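Local structure of glutamate racemase (Bacillus anthracis, 2DWU) at residues B[20-25]-B[72-77]; B[95-100]-B[216-221]. The protein belongs to the Asp/Glu/hydantoin racemase family, is built on two parallel beta-sheets packed with helices, and is modelled with D-glutamic acid and potassium. One frame throughout, in Å; residues are numbered along the deposited sequence.

Contact 1: B[20-25]-B[72-77]. With DGL (D-glutamic acid), chain H.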
ATOM      1  N   LEU B  20       9.768  -4.225  16.943  1.00  8.87           N
ATOM      2  CA  LEU B  20      10.829  -3.428  16.342  1.00  9.64           C
ATOM      3  C   LEU B  20      10.843  -3.626  14.827  1.00  8.42           C
ATOM      4  O   LEU B  20      11.353  -2.782  14.098  1.00  7.33           O
ATOM      5  CB  LEU B  20      12.215  -3.777  16.911  1.00  8.58           C
ATOM      6  CG  LEU B  20      12.480  -3.382  18.365  1.00 10.49           C
ATOM      7  CD1 LEU B  20      13.954  -3.764  18.694  1.00 12.10           C
ATOM      8  CD2 LEU B  20      12.264  -1.861  18.569  1.00 12.15           C
ATOM      9  N   THR B  21      10.293  -4.735  14.334  1.00  7.85           N
ATOM     10  CA  THR B  21      10.242  -4.902  12.877  1.00  7.96           C
ATOM     11  C   THR B  21       9.320  -3.836  12.286  1.00  7.37           C
ATOM     12  O   THR B  21       9.610  -3.263  11.213  1.00  8.18           O
ATOM     13  CB  THR B  21       9.756  -6.332  12.457  1.00  8.79           C
ATOM     14  OG1 THR B  21       8.482  -6.622  13.043  1.00  9.35           O
ATOM     15  CG2 THR B  21      10.729  -7.367  12.954  1.00 10.04           C
ATOM     16  N   VAL B  22       8.214  -3.551  12.987  1.00  7.19           N
ATOM     17  CA  VAL B  22       7.258  -2.546  12.557  1.00  6.56           C
ATOM     18  C   VAL B  22       7.862  -1.142  12.727  1.00  7.89           C
ATOM     19  O   VAL B  22       7.775  -0.294  11.853  1.00  7.26           O
ATOM     20  CB  VAL B  22       5.950  -2.656  13.363  1.00  8.05           C
ATOM     21  CG1 VAL B  22       4.959  -1.593  12.919  1.00 10.28           C
ATOM     22  CG2 VAL B  22       5.343  -4.029  13.161  1.00  8.26           C
ATOM     23  N   ALA B  23       8.485  -0.909  13.868  1.00  6.88           N
ATOM     24  CA  ALA B  23       9.105   0.380  14.098  1.00  7.12           C
ATOM     25  C   ALA B  23      10.147   0.690  13.030  1.00  6.66           C
ATOM     26  O   ALA B  23      10.204   1.819  12.538  1.00  7.17           O
ATOM     27  CB  ALA B  23       9.757   0.382  15.463  1.00  7.22           C
ATOM     28  N   SER B  24      10.963  -0.295  12.659  0.50  7.32           N
ATOM     29  CA  SER B  24      11.998  -0.059  11.660  0.50  8.47           C
ATOM     30  C   SER B  24      11.387   0.340  10.331  0.50  8.07           C
ATOM     31  O   SER B  24      11.907   1.211   9.649  0.50  7.39           O
ATOM     32  CB  SER B  24      12.898  -1.296  11.478  0.50  9.98           C
ATOM     33  OG  SER B  24      12.223  -2.361  10.825  0.50 13.95           O
ATOM     34  N   GLU B  25      10.275  -0.288   9.956  1.00  7.13           N
ATOM     35  CA  GLU B  25       9.656   0.071   8.690  1.00  6.56           C
ATOM     36  C   GLU B  25       9.031   1.469   8.724  1.00  6.48           C
ATOM     37  O   GLU B  25       9.049   2.174   7.724  1.00  7.42           O
ATOM     38  CB  GLU B  25       8.633  -0.998   8.305  1.00  6.51           C
ATOM     39  CG  GLU B  25       9.359  -2.216   7.705  1.00  5.89           C
ATOM     40  CD  GLU B  25      10.084  -1.829   6.429  1.00  9.95           C
ATOM     41  OE1 GLU B  25       9.400  -1.408   5.482  1.00 11.25           O
ATOM     42  OE2 GLU B  25      11.340  -1.894   6.366  1.00 13.54           O
ATOM     43  N   ALA B  72      -1.256   9.471  16.156  1.00 11.15           N
ATOM     44  CA  ALA B  72      -1.785   8.188  15.690  1.00 10.34           C
ATOM     45  C   ALA B  72      -1.205   7.078  16.558  1.00  9.00           C
ATOM     46  O   ALA B  72      -0.178   7.268  17.197  1.00  9.04           O
ATOM     47  CB  ALA B  72      -1.392   7.954  14.214  1.00 11.94           C
ATOM     48  N   LEU B  73      -1.866   5.917  16.564  1.00  8.02           N
ATOM     49  CA  LEU B  73      -1.427   4.767  17.336  1.00  8.96           C
ATOM     50  C   LEU B  73      -1.284   3.571  16.396  1.00  8.39           C
ATOM     51  O   LEU B  73      -2.182   3.292  15.600  1.00  8.97           O
ATOM     52  CB  LEU B  73      -2.472   4.423  18.421  1.00  9.75           C
ATOM     53  CG  LEU B  73      -2.185   3.107  19.171  1.00 12.80           C
ATOM     54  CD1 LEU B  73      -0.849   3.204  19.937  1.00 13.03           C
ATOM     55  CD2 LEU B  73      -3.345   2.835  20.116  1.00 14.80           C
ATOM     56  N   VAL B  74      -0.149   2.883  16.488  1.00  8.64           N
ATOM     57  CA  VAL B  74       0.067   1.658  15.696  1.00  6.28           C
ATOM     58  C   VAL B  74       0.139   0.482  16.679  1.00  6.91           C
ATOM     59  O   VAL B  74       0.925   0.494  17.645  1.00  7.60           O
ATOM     60  CB  VAL B  74       1.384   1.710  14.905  1.00  6.08           C
ATOM     61  CG1 VAL B  74       1.648   0.347  14.214  1.00  7.22           C
ATOM     62  CG2 VAL B  74       1.301   2.819  13.846  1.00  8.73           C
ATOM     63  N   VAL B  75      -0.711  -0.517  16.439  1.00  6.79           N
ATOM     64  CA  VAL B  75      -0.714  -1.741  17.249  1.00  6.65           C
ATOM     65  C   VAL B  75       0.177  -2.637  16.406  1.00  7.15           C
ATOM     66  O   VAL B  75      -0.233  -3.232  15.423  1.00  8.02           O
ATOM     67  CB  VAL B  75      -2.135  -2.346  17.374  1.00  8.23           C
ATOM     68  CG1 VAL B  75      -2.081  -3.640  18.228  1.00  8.25           C
ATOM     69  CG2 VAL B  75      -3.026  -1.352  18.053  1.00  9.65           C
ATOM     70  N   ALA B  76       1.437  -2.677  16.796  1.00  6.90           N
ATOM     71  CA  ALA B  76       2.432  -3.432  16.053  1.00  6.62           C
ATOM     72  C   ALA B  76       2.344  -4.946  16.226  1.00  7.62           C
ATOM     73  O   ALA B  76       2.850  -5.716  15.384  1.00  9.26           O
ATOM     74  CB  ALA B  76       3.832  -2.939  16.462  1.00  7.62           C
ATOM     75  N   CYS B  77       1.732  -5.364  17.322  1.00  8.00           N
ATOM     76  CA  CYS B  77       1.594  -6.783  17.665  1.00  7.13           C
ATOM     77  C   CYS B  77       0.355  -7.379  16.998  1.00  6.34           C
ATOM     78  O   CYS B  77      -0.739  -6.877  17.206  1.00  8.05           O
ATOM     79  CB  CYS B  77       1.465  -6.886  19.188  1.00  7.90           C
ATOM     80  SG  CYS B  77       1.241  -8.548  19.821  1.00  8.88           S
TER
HETATM   81  N   DGL H 278       4.251  -9.706  18.957  1.00  7.89           N
HETATM   82  CA  DGL H 278       3.492 -10.995  18.894  1.00  9.36           C
HETATM   83  C   DGL H 278       2.693 -11.058  17.640  1.00  8.43           C
HETATM   84  O   DGL H 278       1.769 -11.848  17.494  1.00  9.04           O
HETATM   85  CB  DGL H 278       4.472 -12.188  18.953  1.00  9.81           C
HETATM   86  CG  DGL H 278       4.907 -12.363  20.427  1.00 11.02           C
HETATM   87  CD  DGL H 278       3.836 -12.683  21.388  1.00 11.78           C
HETATM   88  OE1 DGL H 278       3.259 -13.771  21.433  1.00  9.88           O
HETATM   89  OE2 DGL H 278       3.502 -11.717  22.211  1.00 11.62           O
HETATM   90  OXT DGL H 278       3.011 -10.220  16.692  1.00  8.28           O
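V22 meets the flat peptide group of A76 and the methyl beside it. The V22 CG2 methyl is 3.7 Å from A76 O, near the edge of the peptide group. It comes from beside the carbonyl and not head-on, with a C=O...CG2 angle near 113°. V99 CG1 lies over a face of the same group.

The rest of the contact is aliphatic. V22 CB lies 3.8 Å from A76 CB, and V22 CG2 is equally near that methyl. V22 CG1 also touches A76 CB, and it is the branch that reaches V74: it meets V74 CG1 tip to tip at 4.1 Å. CG2 stays on A76. The V22 torsion (chi1 179°) puts CG1 opposite the backbone N, where it can reach V74, and keeps CG2 beside that N. All three residues are buried, and no hydrogen bond joins the segments.

The T21 carbonyl is a second flat group. E25 N bonds to it. In one of two modelled S24 conformers, S24 OG adds a 2.8 Å bond to T21 O on the same face, 38° out of the plane. T21 OG1 lies within hydrogen-bonding distance of G18 O and T189 O; its single proton can serve one at a time or be shared. T189 is a pocket residue.

The side chain of C77 starts off away from helix 20-29. Its SG lies 3.3 Å from N of the bound D-glutamic acid. C77 also sits at the N-cap position of helix 78-91, where its side chain caps a backbone N.

Strand 70-75 runs between strands 9-14 and 96-98 in a parallel sheet. Helix 20-29 packs on its V74 and A76 side. Helix 211-226 shares that face, with T215 on V74, and helix 245-256 borders helix 20-29 through L20 and S24.

Contact 2: B[95-100]-B[216-221]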
ATOM      1  N   PRO B  95      -6.266   8.243  14.764  1.00 15.07           N
ATOM      2  CA  PRO B  95      -6.244   7.057  13.897  1.00 14.18           C
ATOM      3  C   PRO B  95      -5.494   5.926  14.606  1.00 13.26           C
ATOM      4  O   PRO B  95      -4.416   6.148  15.165  1.00 12.59           O
ATOM      5  CB  PRO B  95      -5.452   7.514  12.680  1.00 16.34           C
ATOM      6  CG  PRO B  95      -5.680   8.992  12.637  1.00 18.65           C
ATOM      7  CD  PRO B  95      -5.650   9.399  14.091  1.00 15.48           C
ATOM      8  N   VAL B  96      -6.049   4.724  14.556  1.00 12.42           N
ATOM      9  CA  VAL B  96      -5.415   3.560  15.151  1.00 11.29           C
ATOM     10  C   VAL B  96      -5.198   2.585  13.993  1.00 10.12           C
ATOM     11  O   VAL B  96      -6.159   2.165  13.330  1.00 13.25           O
ATOM     12  CB  VAL B  96      -6.291   2.874  16.244  1.00 12.80           C
ATOM     13  CG1 VAL B  96      -5.516   1.676  16.809  1.00 14.88           C
ATOM     14  CG2 VAL B  96      -6.600   3.848  17.389  1.00 12.77           C
ATOM     15  N   ILE B  97      -3.943   2.257  13.727  1.00  9.72           N
ATOM     16  CA  ILE B  97      -3.592   1.366  12.616  1.00 10.12           C
ATOM     17  C   ILE B  97      -3.052   0.059  13.190  1.00 11.28           C
ATOM     18  O   ILE B  97      -2.075   0.063  13.955  1.00 10.51           O
ATOM     19  CB  ILE B  97      -2.482   1.999  11.718  1.00 11.91           C
ATOM     20  CG1 ILE B  97      -3.029   3.181  10.885  1.00 13.92           C
ATOM     21  CG2 ILE B  97      -1.979   0.973  10.719  1.00 10.29           C
ATOM     22  CD1 ILE B  97      -3.395   4.431  11.669  1.00 16.98           C
ATOM     23  N   GLY B  98      -3.685  -1.051  12.831  1.00  9.98           N
ATOM     24  CA  GLY B  98      -3.257  -2.363  13.288  1.00  8.74           C
ATOM     25  C   GLY B  98      -2.425  -2.999  12.186  1.00  8.37           C
ATOM     26  O   GLY B  98      -2.416  -2.528  11.034  1.00  8.52           O
ATOM     27  N   VAL B  99      -1.765  -4.096  12.518  1.00  6.09           N
ATOM     28  CA  VAL B  99      -0.890  -4.761  11.547  1.00  8.24           C
ATOM     29  C   VAL B  99      -1.571  -5.832  10.701  1.00  8.27           C
ATOM     30  O   VAL B  99      -0.980  -6.319   9.731  1.00  9.57           O
ATOM     31  CB  VAL B  99       0.351  -5.406  12.233  1.00  6.67           C
ATOM     32  CG1 VAL B  99       1.348  -4.320  12.610  1.00  6.03           C
ATOM     33  CG2 VAL B  99      -0.037  -6.180  13.499  1.00  7.95           C
ATOM     34  N   ILE B 100      -2.806  -6.172  11.047  1.00  8.46           N
ATOM     35  CA  ILE B 100      -3.530  -7.230  10.321  1.00  7.77           C
ATOM     36  C   ILE B 100      -4.135  -6.777   8.988  1.00  7.14           C
ATOM     37  O   ILE B 100      -3.835  -7.379   7.954  1.00  6.82           O
ATOM     38  CB  ILE B 100      -4.619  -7.846  11.238  1.00  6.99           C
ATOM     39  CG1 ILE B 100      -3.929  -8.539  12.419  1.00  8.27           C
ATOM     40  CG2 ILE B 100      -5.544  -8.827  10.442  1.00  8.06           C
ATOM     41  CD1 ILE B 100      -4.875  -9.173  13.412  1.00 12.13           C
ATOM     42  N   ALA B 216       3.559   0.117   7.564  1.00  6.57           N
ATOM     43  CA  ALA B 216       4.130   1.446   7.437  1.00  6.95           C
ATOM     44  C   ALA B 216       3.539   2.200   6.243  1.00  8.00           C
ATOM     45  O   ALA B 216       3.240   3.399   6.336  1.00  7.60           O
ATOM     46  CB  ALA B 216       5.691   1.369   7.323  1.00  6.94           C
ATOM     47  N   ILE B 217       3.319   1.516   5.118  1.00  7.39           N
ATOM     48  CA  ILE B 217       2.755   2.226   3.990  1.00  8.62           C
ATOM     49  C   ILE B 217       1.277   2.552   4.267  1.00  7.45           C
ATOM     50  O   ILE B 217       0.788   3.588   3.848  1.00  8.06           O
ATOM     51  CB  ILE B 217       2.987   1.470   2.649  1.00  7.94           C
ATOM     52  CG1 ILE B 217       2.585   2.381   1.491  1.00  8.41           C
ATOM     53  CG2 ILE B 217       2.268   0.118   2.633  1.00  9.26           C
ATOM     54  CD1 ILE B 217       3.132   1.915   0.154  1.00 10.13           C
ATOM     55  N   GLU B 218       0.574   1.699   5.022  1.00  8.44           N
ATOM     56  CA  GLU B 218      -0.813   1.989   5.368  1.00  8.67           C
ATOM     57  C   GLU B 218      -0.869   3.245   6.246  1.00  8.81           C
ATOM     58  O   GLU B 218      -1.692   4.131   6.045  1.00  8.05           O
ATOM     59  CB  GLU B 218      -1.443   0.801   6.113  1.00  9.39           C
ATOM     60  CG  GLU B 218      -2.918   1.024   6.442  1.00 11.63           C
ATOM     61  CD  GLU B 218      -3.889   0.013   5.805  1.00 14.44           C
ATOM     62  OE1 GLU B 218      -3.580  -0.662   4.792  1.00 13.12           O
ATOM     63  OE2 GLU B 218      -5.012  -0.074   6.344  1.00 13.49           O
ATOM     64  N   LEU B 219       0.021   3.320   7.232  1.00  7.84           N
ATOM     65  CA  LEU B 219       0.092   4.507   8.091  1.00  7.31           C
ATOM     66  C   LEU B 219       0.399   5.753   7.236  1.00  6.53           C
ATOM     67  O   LEU B 219      -0.240   6.804   7.397  1.00  7.35           O
ATOM     68  CB  LEU B 219       1.201   4.318   9.144  1.00  6.90           C
ATOM     69  CG  LEU B 219       1.470   5.525  10.048  1.00  7.31           C
ATOM     70  CD1 LEU B 219       0.229   5.853  10.887  1.00  8.21           C
ATOM     71  CD2 LEU B 219       2.668   5.221  10.930  1.00  7.95           C
ATOM     72  N   SER B 220       1.375   5.633   6.330  1.00  5.52           N
ATOM     73  CA  SER B 220       1.736   6.750   5.454  1.00  5.85           C
ATOM     74  C   SER B 220       0.496   7.262   4.676  1.00  7.67           C
ATOM     75  O   SER B 220       0.221   8.468   4.617  1.00  7.56           O
ATOM     76  CB  SER B 220       2.873   6.307   4.493  1.00  6.55           C
ATOM     77  OG  SER B 220       3.213   7.363   3.592  1.00  6.42           O
ATOM     78  N   THR B 221      -0.264   6.330   4.114  1.00  6.78           N
ATOM     79  CA  THR B 221      -1.440   6.647   3.345  1.00  7.70           C
ATOM     80  C   THR B 221      -2.456   7.428   4.185  1.00  7.16           C
ATOM     81  O   THR B 221      -2.998   8.450   3.749  1.00  7.33           O
ATOM     82  CB  THR B 221      -2.109   5.337   2.842  1.00  7.83           C
ATOM     83  OG1 THR B 221      -1.189   4.596   2.032  1.00  8.16           O
ATOM     84  CG2 THR B 221      -3.368   5.670   2.039  1.00  7.68           C
TER
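I97 is the strand side of this contact, and it makes two apolar touches. I97 CD1 meets L219 CD1 at 4.0 Å, and the two side chains cross at about a right angle. The second touch is looser: I97 CG2 lies 4.4 Å from E218 CG, the aliphatic part of the glutamate. The I97 torsion (chi1 -72°) sets CG1 beside the backbone N and CG2 opposite it. The two branches can therefore serve two successive helix residues, L219 through CD1 and E218 through CG2. I97, E218 and L219 are all buried.

The polar interactions lie off this apolar face, and no hydrogen bond joins the segments. Beyond CG the E218 carboxylate leads away from I97 and forms a salt bridge through OE2 with NH2 of R105 in the same chain. This would probably stabilise its negative charge. S220 OG bonds to NH1 of R105 of the second subunit. Within the helix, I217 O accepts two bonds from T221. T221 N is 2.9 Å from I217 O, and T221 OG1 is also 2.9 Å from it. They arrive from opposite faces of the carbonyl plane, the hydroxyl tilted 34° from it.

Contacts with the second subunit continue along the helix: E218 packs on T221 of that chain, and T221 on its R105. Strand 96-98 is the outermost strand of its sheet within this chain, next to strand 70-75. Helix 211-226 covers it through I97, while V96 turns to helix 78-91. L219 also reaches V74, so the helix spans both strands.

In the fold
Contacts 1 and 2 lie on neighbouring parallel strands, with centres 9 Å apart. Probable backbone hydrogen bonds join the strands: L73 O to I97 N at 2.8 Å and V75 N to I97 O at 2.9 Å. V99 also packs on the end of strand 70-75, with V99 CG1 3.4 Å from V75 O. Helices 20-29 and 211-226 pack side by side on the sheet, where A216 meets E25. Contact 1 reaches the ligand pocket through C77. Contact 2 is further off: the I97 side chain is about 14 Å from the bound D-glutamic acid. Its helix, 211-226, is the one that meets the second subunit.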